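Local coordinates for protein endoglucanase A (Clostridium acetobutylicum, PDB 3IK2) that probably hydrolyses internal beta-1,4-glucosidic bonds of cellulose and related glucans, as a calcium-containing endoglucanase of glycoside hydrolase family 44, at residues Ile365-Ala370 with Ser397-Tyr402; Ile444-Asn449 with Leu502-Ile507. All blocks are in the same frame, centred on the assembly; numbering follows the deposited sequence.

Contact 1. Residues Ile365-Ala370 with Ser397-Tyr402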
loop_
_atom_site.group_PDB
_atom_site.type_symbol
_atom_site.label_atom_id
_atom_site.label_comp_id
_atom_site.label_asym_id
_atom_site.label_seq_id
_atom_site.Cartn_x
_atom_site.Cartn_y
_atom_site.Cartn_z
ATOM N N ILE A 365 2.471 -13.596 -9.983
ATOM C CA ILE A 365 3.536 -12.971 -10.755
ATOM C C ILE A 365 3.325 -11.463 -10.715
ATOM O O ILE A 365 4.287 -10.691 -10.518
ATOM C CB ILE A 365 3.569 -13.532 -12.219
ATOM C CG1 ILE A 365 4.285 -14.911 -12.226
ATOM C CG2 ILE A 365 4.213 -12.509 -13.198
ATOM C CD1 ILE A 365 4.281 -15.674 -13.549
ATOM N N ALA A 366 2.066 -11.041 -10.858
ATOM C CA ALA A 366 1.753 -9.609 -10.845
ATOM C C ALA A 366 2.037 -8.962 -9.478
ATOM O O ALA A 366 2.543 -7.845 -9.414
ATOM C CB ALA A 366 0.329 -9.349 -11.288
ATOM N N GLN A 367 1.724 -9.680 -8.408
ATOM C CA GLN A 367 2.052 -9.287 -7.032
ATOM C C GLN A 367 3.565 -9.262 -6.781
ATOM O O GLN A 367 4.074 -8.317 -6.165
ATOM C CB GLN A 367 1.369 -10.218 -6.031
ATOM C CG GLN A 367 1.606 -9.841 -4.534
ATOM C CD GLN A 367 1.085 -8.443 -4.137
ATOM O OE1 GLN A 367 0.140 -7.926 -4.734
ATOM N NE2 GLN A 367 1.716 -7.830 -3.119
ATOM N N ALA A 368 4.279 -10.299 -7.252
ATOM C CA ALA A 368 5.747 -10.314 -7.153
ATOM C C ALA A 368 6.354 -9.146 -7.916
ATOM O O ALA A 368 7.316 -8.510 -7.451
ATOM C CB ALA A 368 6.352 -11.660 -7.607
ATOM N N ASP A 369 5.765 -8.829 -9.054
ATOM C CA ASP A 369 6.266 -7.743 -9.888
ATOM C C ASP A 369 6.010 -6.409 -9.226
ATOM O O ASP A 369 6.905 -5.558 -9.206
ATOM C CB ASP A 369 5.644 -7.801 -11.293
ATOM C CG ASP A 369 6.366 -6.912 -12.298
ATOM O OD1 ASP A 369 7.574 -6.770 -12.203
ATOM O OD2 ASP A 369 5.737 -6.325 -13.195
ATOM N N ALA A 370 4.797 -6.220 -8.682
ATOM C CA ALA A 370 4.447 -4.983 -7.943
ATOM C C ALA A 370 5.383 -4.729 -6.790
ATOM O O ALA A 370 5.794 -3.605 -6.607
ATOM C CB ALA A 370 2.970 -5.007 -7.453
ATOM N N SER A 397 2.438 -16.433 -1.912
ATOM C CA SER A 397 3.731 -16.866 -2.492
ATOM C C SER A 397 4.635 -15.689 -2.869
ATOM O O SER A 397 5.835 -15.763 -2.682
ATOM C CB SER A 397 3.566 -17.724 -3.743
ATOM O OG SER A 397 2.564 -18.683 -3.608
ATOM N N ALA A 398 4.056 -14.646 -3.456
ATOM C CA ALA A 398 4.812 -13.468 -3.869
ATOM C C ALA A 398 5.472 -12.811 -2.680
ATOM O O ALA A 398 6.669 -12.529 -2.731
ATOM C CB ALA A 398 3.930 -12.484 -4.629
ATOM N N PHE A 399 4.715 -12.606 -1.594
ATOM C CA PHE A 399 5.274 -12.061 -0.367
ATOM C C PHE A 399 6.399 -12.949 0.187
ATOM O O PHE A 399 7.468 -12.458 0.575
ATOM C CB PHE A 399 4.179 -11.886 0.697
ATOM C CG PHE A 399 3.377 -10.614 0.560
ATOM C CD1 PHE A 399 2.230 -10.568 -0.243
ATOM C CD2 PHE A 399 3.756 -9.450 1.259
ATOM C CE1 PHE A 399 1.469 -9.374 -0.360
ATOM C CE2 PHE A 399 2.989 -8.257 1.148
ATOM C CZ PHE A 399 1.859 -8.218 0.338
ATOM N N ASN A 400 6.148 -14.253 0.261
ATOM C CA ASN A 400 7.177 -15.209 0.709
ATOM C C ASN A 400 8.366 -15.305 -0.228
ATOM O O ASN A 400 9.477 -15.577 0.212
ATOM C CB ASN A 400 6.582 -16.599 0.930
ATOM C CG ASN A 400 5.710 -16.639 2.134
ATOM O OD1 ASN A 400 5.961 -15.901 3.085
ATOM N ND2 ASN A 400 4.662 -17.466 2.109
ATOM N N LEU A 401 8.147 -15.069 -1.516
ATOM C CA LEU A 401 9.264 -15.093 -2.453
ATOM C C LEU A 401 10.308 -14.048 -2.091
ATOM O O LEU A 401 11.489 -14.265 -2.276
ATOM C CB LEU A 401 8.806 -14.900 -3.904
ATOM C CG LEU A 401 9.919 -15.121 -4.943
ATOM C CD1 LEU A 401 10.326 -16.590 -4.986
ATOM C CD2 LEU A 401 9.536 -14.603 -6.334
ATOM N N TYR A 402 9.862 -12.911 -1.575
ATOM C CA TYR A 402 10.784 -11.884 -1.153
ATOM C C TYR A 402 11.459 -12.158 0.187
ATOM O O TYR A 402 12.692 -12.095 0.263
ATOM C CB TYR A 402 10.109 -10.508 -1.187
ATOM C CG TYR A 402 10.022 -9.966 -2.593
ATOM C CD1 TYR A 402 11.022 -9.130 -3.094
ATOM C CD2 TYR A 402 8.971 -10.339 -3.442
ATOM C CE1 TYR A 402 10.959 -8.646 -4.410
ATOM C CE2 TYR A 402 8.899 -9.856 -4.785
ATOM C CZ TYR A 402 9.911 -9.018 -5.246
ATOM O OH TYR A 402 9.860 -8.528 -6.529
#

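Contact 2. Residues Ile444-Asn449 with Leu502-Ile507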
loop_
_atom_site.group_PDB
_atom_site.type_symbol
_atom_site.label_atom_id
_atom_site.label_comp_id
_atom_site.label_asym_id
_atom_site.label_seq_id
_atom_site.Cartn_x
_atom_site.Cartn_y
_atom_site.Cartn_z
ATOM N N ILE A 444 15.310 -11.415 -8.184
ATOM C CA ILE A 444 13.971 -11.897 -8.549
ATOM C C ILE A 444 13.870 -11.940 -10.057
ATOM O O ILE A 444 14.153 -10.945 -10.748
ATOM C CB ILE A 444 12.825 -10.995 -7.981
ATOM C CG1 ILE A 444 12.947 -10.849 -6.473
ATOM C CG2 ILE A 444 11.411 -11.554 -8.361
ATOM C CD1 ILE A 444 12.711 -12.143 -5.698
ATOM N N VAL A 445 13.473 -13.104 -10.566
ATOM C CA VAL A 445 13.328 -13.304 -11.998
ATOM C C VAL A 445 12.012 -14.024 -12.242
ATOM O O VAL A 445 11.744 -15.067 -11.634
ATOM C CB VAL A 445 14.539 -14.113 -12.594
ATOM C CG1 VAL A 445 14.400 -14.254 -14.074
ATOM C CG2 VAL A 445 15.828 -13.391 -12.327
ATOM N N MET A 446 11.184 -13.448 -13.115
ATOM C CA MET A 446 9.887 -14.022 -13.488
ATOM C C MET A 446 9.790 -14.139 -15.012
ATOM O O MET A 446 10.175 -13.223 -15.753
ATOM C CB MET A 446 8.687 -13.165 -13.041
ATOM C CG MET A 446 8.476 -12.873 -11.558
ATOM S SD MET A 446 7.641 -11.245 -11.421
ATOM C CE MET A 446 8.994 -10.316 -10.678
ATOM N N ASN A 447 9.198 -15.234 -15.449
ATOM C CA ASN A 447 8.852 -15.433 -16.830
ATOM C C ASN A 447 7.332 -15.229 -16.953
ATOM O O ASN A 447 6.551 -16.089 -16.552
ATOM C CB ASN A 447 9.316 -16.843 -17.279
ATOM C CG ASN A 447 8.875 -17.206 -18.702
ATOM O OD1 ASN A 447 8.288 -16.409 -19.418
ATOM N ND2 ASN A 447 9.171 -18.442 -19.109
ATOM N N LYS A 448 6.927 -14.077 -17.485
ATOM C CA LYS A 448 5.503 -13.752 -17.658
ATOM C C LYS A 448 4.887 -14.444 -18.902
ATOM O O LYS A 448 3.678 -14.364 -19.127
ATOM C CB LYS A 448 5.248 -12.214 -17.712
ATOM C CG LYS A 448 5.843 -11.361 -16.559
ATOM C CD LYS A 448 5.619 -9.834 -16.730
ATOM C CE LYS A 448 6.716 -9.180 -17.580
ATOM N NZ LYS A 448 6.512 -7.700 -17.822
ATOM N N ASN A 449 5.713 -15.118 -19.696
ATOM C CA ASN A 449 5.214 -15.792 -20.880
ATOM C C ASN A 449 4.313 -16.966 -20.519
ATOM O O ASN A 449 4.586 -17.741 -19.583
ATOM C CB ASN A 449 6.331 -16.220 -21.860
ATOM C CG ASN A 449 5.790 -16.480 -23.265
ATOM O OD1 ASN A 449 5.221 -17.542 -23.553
ATOM N ND2 ASN A 449 5.938 -15.495 -24.133
ATOM N N LEU A 502 5.523 -18.939 -16.880
ATOM C CA LEU A 502 4.696 -18.668 -15.700
ATOM C C LEU A 502 5.372 -19.201 -14.446
ATOM O O LEU A 502 4.824 -20.029 -13.726
ATOM C CB LEU A 502 3.269 -19.219 -15.840
ATOM C CG LEU A 502 2.468 -18.784 -17.080
ATOM C CD1 LEU A 502 1.168 -19.602 -17.211
ATOM C CD2 LEU A 502 2.200 -17.256 -17.108
ATOM N N THR A 503 6.582 -18.702 -14.205
ATOM C CA THR A 503 7.401 -19.137 -13.082
ATOM C C THR A 503 7.996 -17.862 -12.525
ATOM O O THR A 503 8.424 -16.972 -13.289
ATOM C CB THR A 503 8.521 -20.130 -13.538
ATOM O OG1 THR A 503 7.907 -21.302 -14.058
ATOM C CG2 THR A 503 9.452 -20.562 -12.365
ATOM N N ALA A 504 7.980 -17.759 -11.195
ATOM C CA ALA A 504 8.692 -16.681 -10.505
ATOM C C ALA A 504 9.732 -17.325 -9.573
ATOM O O ALA A 504 9.429 -18.274 -8.854
ATOM C CB ALA A 504 7.724 -15.794 -9.723
ATOM N N VAL A 505 10.940 -16.775 -9.582
ATOM C CA VAL A 505 12.086 -17.370 -8.926
ATOM C C VAL A 505 12.844 -16.277 -8.138
ATOM O O VAL A 505 12.847 -15.121 -8.549
ATOM C CB VAL A 505 12.974 -18.077 -10.071
ATOM C CG1 VAL A 505 14.409 -17.645 -10.097
ATOM C CG2 VAL A 505 12.748 -19.551 -10.162
ATOM N N HIS A 506 13.443 -16.674 -7.006
ATOM C CA HIS A 506 14.397 -15.880 -6.215
ATOM C C HIS A 506 15.768 -16.608 -6.288
ATOM O O HIS A 506 15.900 -17.768 -5.865
ATOM C CB HIS A 506 13.898 -15.781 -4.733
ATOM C CG HIS A 506 14.728 -14.903 -3.835
ATOM N ND1 HIS A 506 14.196 -14.253 -2.730
ATOM C CD2 HIS A 506 16.038 -14.559 -3.871
ATOM C CE1 HIS A 506 15.142 -13.569 -2.123
ATOM N NE2 HIS A 506 16.271 -13.730 -2.794
ATOM N N ILE A 507 16.780 -15.930 -6.839
ATOM C CA ILE A 507 18.118 -16.507 -6.962
ATOM C C ILE A 507 18.998 -15.890 -5.886
ATOM O O ILE A 507 19.009 -14.671 -5.731
ATOM C CB ILE A 507 18.736 -16.245 -8.365
ATOM C CG1 ILE A 507 17.833 -16.815 -9.464
ATOM C CG2 ILE A 507 20.193 -16.804 -8.463
ATOM C CD1 ILE A 507 18.299 -16.532 -10.859
#

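Contact 1. Residues Ile365-Ala370 with Ser397-Tyr402
Gln367 and Ala368 of helix 361-376 meet Ala398, Phe399 and Tyr402 of helix 393-403, two neighbouring helices that follow strands 347-353 and 379-384, the last two of the TIM-like barrel. The short helical segments cross at -42°, their axes 8.5 Å apart. Gln367 sends its chain toward the partner helix: CG lies anti to the backbone N, and its methylene packs on the methyl of Ala398, CG to CB 3.5 Å. A bend at chi2 then brings the amide obliquely past the Phe399 ring, its plane 12° from that of the ring, with NE2 3.2 Å from CE1; this NE2 also hydrogen-bonds Tyr353 OH, which fixes the rotation of the amide, while Phe27 meets the same ring. One residue on, Ala368 lets the backbones come close, its CA 4.6 Å from that of Ala398 and the two CB atoms 3.9 Å apart. Tyr402 reaches the carbonyl of Ala368 edge-on, with Ala368 O near the ring plane. There Tyr402 OH donates to Ala368 O at 2.7 Å, tilted 26° from the carbonyl plane, giving this helical carbonyl oxygen a side-chain donor.

Contact 2. Residues Ile444-Asn449 with Leu502-Ile507
Val445 and Val505 form the central hydrogen-bonded pair of two antiparallel strands in the beta domain that packs beside the TIM-like barrel. Val445 N donates to Val505 O almost straight, 171° at the hydrogen, and Val505 N returns a more bent bond to Val445 O at 2.8 Å. Beyond this pair, Asn447 N donates to Thr503 O at 2.9 Å, while the CA of Met446 closes on the same oxygen in a CA-H...O contact.

Packing is tight on the face carrying Ile444, Met446, Ala504 and His506. Met446 CG touches the methyl of Ala504 at 3.5 Å; beyond CG the chain leads away from the partner strand, and a bend at chi3 (-112°) sets the terminal CE. Ile444 CD1 meets the His506 ring obliquely, an off-centre CH-pi contact 4.2 Å from the centroid. That imidazole is gripped at both nitrogens, ND1 by Leu401 O and NE2 by Asp442 OD1, which holds its rotation. On the face with Val445 and Val505 the side chains of the pair stand farther apart, Val445 CB to Val505 CG1 4.3 Å.

Toward Asn449, which is partly exposed, the pairing frays. Leu502 and Thr503 together face Asn447 in a G1 beta bulge, Leu502 taking up left-handed backbone angles (phi 51°). A weak bond joins Leu502 N to Asn449 O, and Leu502 CD2 lies 3.5 Å from that oxygen. Asn447 OD1 accepts from Asn449 N in an Asx turn, its ND2 being held by Asp452 O and Ile499 O.

Strands 427-433 and 468-475 flank the pair in the sheet; Phe456 and Phe458 of strand 454-461 cover Val445, and helix 361-376 packs on Met446.

From the N terminus, strand 2-15 enters the beta sheet before the chain builds the barrel. Contact 1 closes first, bringing helices 361-376 and 393-403 together across the last barrel strand, 379-384. The chain then returns to the beta domain, where contact 2 closes a longer, all-beta excursion through strands 454-461, 468-475, 481-484 and 494-499. The two closures lie in series, neither nested nor crossing, with centres about 10 Å apart. They meet at the domain interface: Tyr402 packs on Ile444, and Ile365 rests on Met446 and Leu502, tying the barrel's last helices to the sheet.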